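Local coordinates for protein myosin-I heavy chain (Dictyostelium discoideum, PDB 5EJY) that works as part of an actin-based, ATP-driven class VII myosin motor in early phagocytosis and adhesion, this chain being a MyTH4-FERM module of its tail, at residues T152-S157 with S166-Y171; H404-C409 with V428-V433. One frame throughout, in Å; residues are numbered along the deposited sequence.

Contact 1. Residues T152-S157 with S166-Y171; sequences TTIQQS and SAQASY
Ile154 carries most of the apolar contact between the helices 143-155 and 161-180, spreading over Ala167, Gln168 and Tyr171. Its CG1, set anti to the carbonyl carbon (chi1 -65°), lies 3.8 Å from Ala167 CB and 3.7 Å from Gln168 CG. Ile154 CG2 shares that Gln168 CG at 3.6 Å, the two side chains crossing at a slant, while Ile154 CD1 reaches on to Tyr171 CB at 4.0 Å. Thr153 adds a smaller touch, its CG2 3.9 Å from Ala167 CB, so that the Ala167 methyl meets Thr153 CG2 as well as Ile154 CG1. An alanine at Ile154 would probably open a gap beside Ala167 and Tyr171 and leave the aliphatic part of Gln168 without its support.

Two polar atoms border this apolar patch. Gln168 NE2 is 3.8 Å from Ile154 CG2, and Ala167 O lies 3.7 Å from Ile154 CD1.

No hydrogen bond links the two segments themselves, but Lys164, earlier on helix 161-180, bridges to the end of helix 143-155, its NZ gathering the carbonyls of Thr153, Ile154 and Gln156. Thr153 OG1 binds Tyr149 O, and Tyr171 OH binds Gln4 and the N of Ile5. With Trp126 of helix 119-133 touching both Thr153 and Ala167, the pair is typical of consecutive helices packing in the helical MyTH4 domain.

Contact 2. Residues H404-C409 with V428-V433; sequences HPLANC and VLALNV
Cys409 and Ala430 meet in the close-packed part of this contact, CB to CB at 3.8 Å. Leu406 closes on the same methyl with its CD2, 3.9 Å from Ala430 CB; CG, anti to the carbonyl carbon (chi1 -64°), already lies closer to that methyl than Leu406 CB does. Leu411 and Tyr327 continue the apolar surroundings, the first touching Leu406 and Ala430, the second Leu406. Backbone joins in where Cys409 CA approaches Leu431 O at 3.5 Å, a CA-H...O contact bent to 126° at the hydrogen. Close but polar is the approach of Cys409 SG to Asn432 ND2, 3.5 Å; Asn432 OD1 accepts from Asn434 N.

The loose side is exposed Asn408. It touches by its backbone, O lying 3.7 Å from Asn432 CB, whereas Asn408 CB stays 6.1 Å from Asn432 CB.

A type I turn from His404 to Ala407 overlaps a type II turn from Leu406 to Cys409, the latter closed by a weak Cys409 N to Leu406 O bond. Leu406 N donates to His404 ND1, in the imidazole plane and nearly straight at 169°.

No hydrogen bond spans the two segments; Ser410 bonds to Leu431 just beyond the loop, and Asn408 N to Tyr314 OH. Against this strand the FERM-region loop is thus probably seated mainly by apolar packing and close nonbonded polar contacts, its shape kept by its own turns.

In the fold
Contact 1 belongs to the MyTH4 part and contact 2 to the FERM part, with centres 52 Å apart and nearest atoms about 39 Å apart, on opposite sides of the chain's centre. They share no helix or strand: contact 1 joins two successive helices, contact 2 a turn-rich loop to an inner strand of an antiparallel four-stranded sheet. Most touching residues in both are buried, yet each has an exposed glutamine or asparagine at its margin. No hydrogen bond links the two segments in either contact. In contact 1 a branched aliphatic side chain dominates, whereas contact 2 combines a leucine and small side chains with sulfur, amide and backbone carbonyl groups.

Contact 1. Residues T152-S157 with S166-Y171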
ATOM      1  N   THR A 152      19.150 -16.846 -20.967  1.00 31.89           N
ATOM      2  CA  THR A 152      20.376 -16.931 -21.760  1.00 35.50           C
ATOM      3  C   THR A 152      21.348 -15.849 -21.319  1.00 39.27           C
ATOM      4  O   THR A 152      22.554 -16.084 -21.179  1.00 35.98           O
ATOM      5  CB  THR A 152      20.102 -16.777 -23.266  1.00 36.93           C
ATOM      6  OG1 THR A 152      19.283 -17.864 -23.713  1.00 39.86           O
ATOM      7  CG2 THR A 152      21.409 -16.773 -24.049  1.00 39.12           C
ATOM      8  N   THR A 153      20.828 -14.650 -21.089  1.00 30.47           N
ATOM      9  CA  THR A 153      21.684 -13.547 -20.670  1.00 31.20           C
ATOM     10  C   THR A 153      22.297 -13.816 -19.294  1.00 35.89           C
ATOM     11  O   THR A 153      23.476 -13.531 -19.059  1.00 33.85           O
ATOM     12  CB  THR A 153      20.904 -12.235 -20.619  1.00 31.18           C
ATOM     13  OG1 THR A 153      20.429 -11.913 -21.933  1.00 31.73           O
ATOM     14  CG2 THR A 153      21.788 -11.118 -20.110  1.00 29.18           C
ATOM     15  N   ILE A 154      21.488 -14.365 -18.392  1.00 32.47           N
ATOM     16  CA  ILE A 154      21.935 -14.661 -17.037  1.00 35.48           C
ATOM     17  C   ILE A 154      22.962 -15.805 -17.007  1.00 38.89           C
ATOM     18  O   ILE A 154      23.906 -15.794 -16.217  1.00 38.59           O
ATOM     19  CB  ILE A 154      20.747 -15.053 -16.135  1.00 35.82           C
ATOM     20  CG1 ILE A 154      19.784 -13.863 -15.946  1.00 29.27           C
ATOM     21  CG2 ILE A 154      21.256 -15.550 -14.785  1.00 35.43           C
ATOM     22  CD1 ILE A 154      18.388 -14.274 -15.464  1.00 30.00           C
ATOM     23  N   GLN A 155      22.773 -16.786 -17.876  1.00 36.57           N
ATOM     24  CA  GLN A 155      23.574 -18.008 -17.811  1.00 43.69           C
ATOM     25  C   GLN A 155      24.883 -17.966 -18.596  1.00 47.68           C
ATOM     26  O   GLN A 155      25.850 -18.635 -18.226  1.00 49.81           O
ATOM     27  CB  GLN A 155      22.727 -19.224 -18.207  1.00 38.92           C
ATOM     28  CG  GLN A 155      21.667 -19.550 -17.167  1.00 43.40           C
ATOM     29  CD  GLN A 155      20.625 -20.527 -17.662  1.00 47.63           C
ATOM     30  OE1 GLN A 155      20.731 -21.066 -18.768  1.00 52.65           O
ATOM     31  NE2 GLN A 155      19.603 -20.763 -16.845  1.00 50.02           N
ATOM     32  N   GLN A 156      24.930 -17.174 -19.661  1.00 43.12           N
ATOM     33  CA  GLN A 156      26.112 -17.149 -20.523  1.00 49.28           C
ATOM     34  C   GLN A 156      27.209 -16.233 -19.989  1.00 48.68           C
ATOM     35  O   GLN A 156      26.961 -15.361 -19.150  1.00 47.72           O
ATOM     36  CB  GLN A 156      25.730 -16.736 -21.946  1.00 44.80           C
ATOM     37  CG  GLN A 156      25.368 -15.265 -22.081  1.00 50.59           C
ATOM     38  CD  GLN A 156      24.687 -14.937 -23.401  1.00 46.17           C
ATOM     39  NE2 GLN A 156      24.312 -13.677 -23.570  1.00 43.69           N
ATOM     40  N   SER A 157      28.432 -16.448 -20.467  1.00 52.28           N
ATOM     41  CA  SER A 157      29.543 -15.569 -20.131  1.00 45.05           C
ATOM     42  C   SER A 157      29.374 -14.310 -20.958  1.00 54.32           C
ATOM     43  O   SER A 157      28.662 -14.318 -21.965  1.00 50.38           O
ATOM     44  N   SER A 166      21.005  -6.796 -13.484  1.00 25.49           N
ATOM     45  CA  SER A 166      19.727  -6.306 -14.021  1.00 26.32           C
ATOM     46  C   SER A 166      18.895  -7.426 -14.618  1.00 24.30           C
ATOM     47  O   SER A 166      17.689  -7.496 -14.400  1.00 27.20           O
ATOM     48  CB  SER A 166      19.957  -5.217 -15.058  1.00 24.31           C
ATOM     49  OG  SER A 166      20.424  -4.035 -14.439  1.00 27.27           O
ATOM     50  N   ALA A 167      19.539  -8.325 -15.358  1.00 26.18           N
ATOM     51  CA  ALA A 167      18.817  -9.428 -15.973  1.00 22.78           C
ATOM     52  C   ALA A 167      18.274 -10.381 -14.921  1.00 24.06           C
ATOM     53  O   ALA A 167      17.134 -10.825 -15.012  1.00 22.96           O
ATOM     54  CB  ALA A 167      19.698 -10.175 -16.991  1.00 26.11           C
ATOM     55  N   GLN A 168      19.089 -10.710 -13.922  1.00 24.75           N
ATOM     56  CA  GLN A 168      18.602 -11.569 -12.854  1.00 21.68           C
ATOM     57  C   GLN A 168      17.446 -10.915 -12.080  1.00 19.59           C
ATOM     58  O   GLN A 168      16.478 -11.580 -11.753  1.00 21.51           O
ATOM     59  CB  GLN A 168      19.722 -11.929 -11.876  1.00 23.52           C
ATOM     60  CG  GLN A 168      20.765 -12.855 -12.479  1.00 30.10           C
ATOM     61  CD  GLN A 168      21.698 -13.417 -11.421  1.00 42.20           C
ATOM     62  OE1 GLN A 168      22.525 -12.694 -10.861  1.00 41.55           O
ATOM     63  NE2 GLN A 168      21.548 -14.705 -11.122  1.00 43.17           N
ATOM     64  N   ALA A 169      17.573  -9.633 -11.779  1.00 22.69           N
ATOM     65  CA  ALA A 169      16.517  -8.929 -11.028  1.00 23.10           C
ATOM     66  C   ALA A 169      15.239  -8.783 -11.860  1.00 22.78           C
ATOM     67  O   ALA A 169      14.123  -8.769 -11.315  1.00 23.92           O
ATOM     68  CB  ALA A 169      17.012  -7.580 -10.560  1.00 25.46           C
ATOM     69  N   SER A 170      15.402  -8.681 -13.180  1.00 23.27           N
ATOM     70  CA  SER A 170      14.257  -8.591 -14.091  1.00 24.69           C
ATOM     71  C   SER A 170      13.512  -9.906 -14.127  1.00 25.12           C
ATOM     72  O   SER A 170      12.299  -9.930 -14.058  1.00 21.41           O
ATOM     73  CB  SER A 170      14.695  -8.239 -15.517  1.00 19.15           C
ATOM     74  OG  SER A 170      15.246  -6.941 -15.583  1.00 24.06           O
ATOM     75  N   TYR A 171      14.241 -11.011 -14.248  1.00 26.09           N
ATOM     76  CA  TYR A 171      13.593 -12.314 -14.271  1.00 19.80           C
ATOM     77  C   TYR A 171      12.844 -12.563 -12.970  1.00 21.22           C
ATOM     78  O   TYR A 171      11.709 -13.039 -12.973  1.00 21.32           O
ATOM     79  CB  TYR A 171      14.634 -13.429 -14.485  1.00 26.05           C
ATOM     80  CG  TYR A 171      14.002 -14.776 -14.735  1.00 28.60           C
ATOM     81  CD1 TYR A 171      13.517 -15.108 -15.988  1.00 30.66           C
ATOM     82  CD2 TYR A 171      13.893 -15.720 -13.719  1.00 32.86           C
ATOM     83  CE1 TYR A 171      12.940 -16.340 -16.230  1.00 34.96           C
ATOM     84  CE2 TYR A 171      13.319 -16.957 -13.949  1.00 30.86           C
ATOM     85  CZ  TYR A 171      12.845 -17.262 -15.210  1.00 39.01           C
ATOM     86  OH  TYR A 171      12.262 -18.482 -15.463  1.00 36.39           O
TER

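Contact 2. Residues H404-C409 with V428-V433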
ATOM      1  N   HIS A 404     -14.720   0.294  27.424  1.00 36.41           N
ATOM      2  CA  HIS A 404     -15.447   1.211  26.541  1.00 39.05           C
ATOM      3  C   HIS A 404     -16.217   0.420  25.489  1.00 33.76           C
ATOM      4  O   HIS A 404     -15.725  -0.601  25.012  1.00 32.03           O
ATOM      5  CB  HIS A 404     -14.488   2.188  25.870  1.00 36.43           C
ATOM      6  CG  HIS A 404     -15.174   3.339  25.206  1.00 33.45           C
ATOM      7  ND1 HIS A 404     -15.792   3.229  23.977  1.00 35.01           N
ATOM      8  CD2 HIS A 404     -15.355   4.620  25.608  1.00 34.33           C
ATOM      9  CE1 HIS A 404     -16.316   4.397  23.648  1.00 36.11           C
ATOM     10  NE2 HIS A 404     -16.060   5.259  24.618  1.00 34.64           N
ATOM     11  N   PRO A 405     -17.446   0.868  25.144  1.00 32.80           N
ATOM     12  CA  PRO A 405     -18.272   0.183  24.145  1.00 30.79           C
ATOM     13  C   PRO A 405     -17.535  -0.128  22.836  1.00 26.27           C
ATOM     14  O   PRO A 405     -17.831  -1.132  22.196  1.00 27.63           O
ATOM     15  CB  PRO A 405     -19.400   1.196  23.872  1.00 31.72           C
ATOM     16  CG  PRO A 405     -19.530   1.949  25.125  1.00 38.41           C
ATOM     17  CD  PRO A 405     -18.136   2.041  25.712  1.00 32.94           C
ATOM     18  N   LEU A 406     -16.580   0.711  22.452  1.00 30.45           N
ATOM     19  CA  LEU A 406     -15.909   0.549  21.154  1.00 26.35           C
ATOM     20  C   LEU A 406     -14.645  -0.313  21.210  1.00 30.30           C
ATOM     21  O   LEU A 406     -13.994  -0.544  20.180  1.00 26.14           O
ATOM     22  CB  LEU A 406     -15.579   1.917  20.551  1.00 22.44           C
ATOM     23  CG  LEU A 406     -16.777   2.802  20.206  1.00 23.49           C
ATOM     24  CD1 LEU A 406     -16.312   4.077  19.557  1.00 24.88           C
ATOM     25  CD2 LEU A 406     -17.742   2.059  19.288  1.00 24.54           C
ATOM     26  N   ALA A 407     -14.289  -0.784  22.401  1.00 28.03           N
ATOM     27  CA  ALA A 407     -13.144  -1.684  22.532  1.00 29.91           C
ATOM     28  C   ALA A 407     -13.344  -2.943  21.718  1.00 28.40           C
ATOM     29  O   ALA A 407     -14.427  -3.512  21.702  1.00 28.74           O
ATOM     30  CB  ALA A 407     -12.897  -2.044  24.003  1.00 33.84           C
ATOM     31  N   ASN A 408     -12.289  -3.387  21.040  1.00 27.06           N
ATOM     32  CA  ASN A 408     -12.333  -4.655  20.315  1.00 30.66           C
ATOM     33  C   ASN A 408     -13.287  -4.659  19.117  1.00 27.22           C
ATOM     34  O   ASN A 408     -13.811  -5.700  18.725  1.00 27.76           O
ATOM     35  CB  ASN A 408     -12.653  -5.793  21.277  1.00 34.00           C
ATOM     36  CG  ASN A 408     -11.656  -5.869  22.418  1.00 41.85           C
ATOM     37  OD1 ASN A 408     -10.443  -5.878  22.192  1.00 42.41           O
ATOM     38  ND2 ASN A 408     -12.155  -5.888  23.647  1.00 42.36           N
ATOM     39  N   CYS A 409     -13.482  -3.486  18.527  1.00 25.42           N
ATOM     40  CA  CYS A 409     -14.316  -3.339  17.337  1.00 22.55           C
ATOM     41  C   CYS A 409     -13.541  -2.660  16.215  1.00 23.46           C
ATOM     42  O   CYS A 409     -12.753  -1.756  16.472  1.00 22.76           O
ATOM     43  CB  CYS A 409     -15.529  -2.452  17.647  1.00 30.27           C
ATOM     44  SG  CYS A 409     -16.719  -3.155  18.803  1.00 31.67           S
ATOM     45  N   VAL A 428     -21.521   5.614  14.009  1.00 24.21           N
ATOM     46  CA  VAL A 428     -20.302   4.822  13.848  1.00 23.03           C
ATOM     47  C   VAL A 428     -20.769   3.404  13.581  1.00 26.24           C
ATOM     48  O   VAL A 428     -21.728   2.933  14.200  1.00 25.09           O
ATOM     49  CB  VAL A 428     -19.454   4.870  15.131  1.00 24.99           C
ATOM     50  CG1 VAL A 428     -18.391   3.759  15.142  1.00 23.00           C
ATOM     51  CG2 VAL A 428     -18.805   6.248  15.295  1.00 30.76           C
ATOM     52  N   LEU A 429     -20.152   2.738  12.619  1.00 21.77           N
ATOM     53  CA  LEU A 429     -20.323   1.296  12.517  1.00 21.46           C
ATOM     54  C   LEU A 429     -19.172   0.653  13.273  1.00 27.27           C
ATOM     55  O   LEU A 429     -17.999   0.905  12.980  1.00 25.70           O
ATOM     56  CB  LEU A 429     -20.355   0.828  11.066  1.00 24.56           C
ATOM     57  CG  LEU A 429     -21.597   1.249  10.277  1.00 26.35           C
ATOM     58  CD1 LEU A 429     -21.605   0.644   8.877  1.00 22.94           C
ATOM     59  CD2 LEU A 429     -22.862   0.832  11.042  1.00 26.50           C
ATOM     60  N   ALA A 430     -19.507  -0.144  14.278  1.00 21.78           N
ATOM     61  CA  ALA A 430     -18.503  -0.861  15.046  1.00 24.62           C
ATOM     62  C   ALA A 430     -18.660  -2.340  14.729  1.00 28.27           C
ATOM     63  O   ALA A 430     -19.643  -2.964  15.140  1.00 27.65           O
ATOM     64  CB  ALA A 430     -18.696  -0.593  16.536  1.00 24.26           C
ATOM     65  N   LEU A 431     -17.722  -2.897  13.963  1.00 26.11           N
ATOM     66  CA  LEU A 431     -17.845  -4.289  13.526  1.00 24.06           C
ATOM     67  C   LEU A 431     -16.968  -5.237  14.352  1.00 26.83           C
ATOM     68  O   LEU A 431     -15.790  -4.966  14.609  1.00 25.86           O
ATOM     69  CB  LEU A 431     -17.539  -4.447  12.027  1.00 23.02           C
ATOM     70  CG  LEU A 431     -18.472  -3.759  11.020  1.00 28.84           C
ATOM     71  CD1 LEU A 431     -18.181  -2.270  10.985  1.00 23.70           C
ATOM     72  CD2 LEU A 431     -18.328  -4.365   9.635  1.00 24.97           C
ATOM     73  N   ASN A 432     -17.562  -6.342  14.785  1.00 28.30           N
ATOM     74  CA  ASN A 432     -16.824  -7.375  15.503  1.00 27.38           C
ATOM     75  C   ASN A 432     -17.437  -8.723  15.156  1.00 27.81           C
ATOM     76  O   ASN A 432     -18.294  -8.798  14.267  1.00 26.89           O
ATOM     77  CB  ASN A 432     -16.821  -7.103  17.012  1.00 28.61           C
ATOM     78  CG  ASN A 432     -18.224  -6.979  17.590  1.00 34.51           C
ATOM     79  OD1 ASN A 432     -19.165  -7.565  17.073  1.00 32.69           O
ATOM     80  ND2 ASN A 432     -18.360  -6.214  18.662  1.00 39.19           N
ATOM     81  N   VAL A 433     -17.013  -9.790  15.825  1.00 24.21           N
ATOM     82  CA  VAL A 433     -17.539 -11.115  15.492  1.00 29.91           C
ATOM     83  C   VAL A 433     -19.031 -11.247  15.809  1.00 27.91           C
ATOM     84  O   VAL A 433     -19.695 -12.145  15.303  1.00 33.55           O
ATOM     85  CB  VAL A 433     -16.762 -12.248  16.205  1.00 34.50           C
ATOM     86  CG1 VAL A 433     -15.304 -12.286  15.714  1.00 29.79           C
ATOM     87  CG2 VAL A 433     -16.846 -12.077  17.725  1.00 35.51           C
TER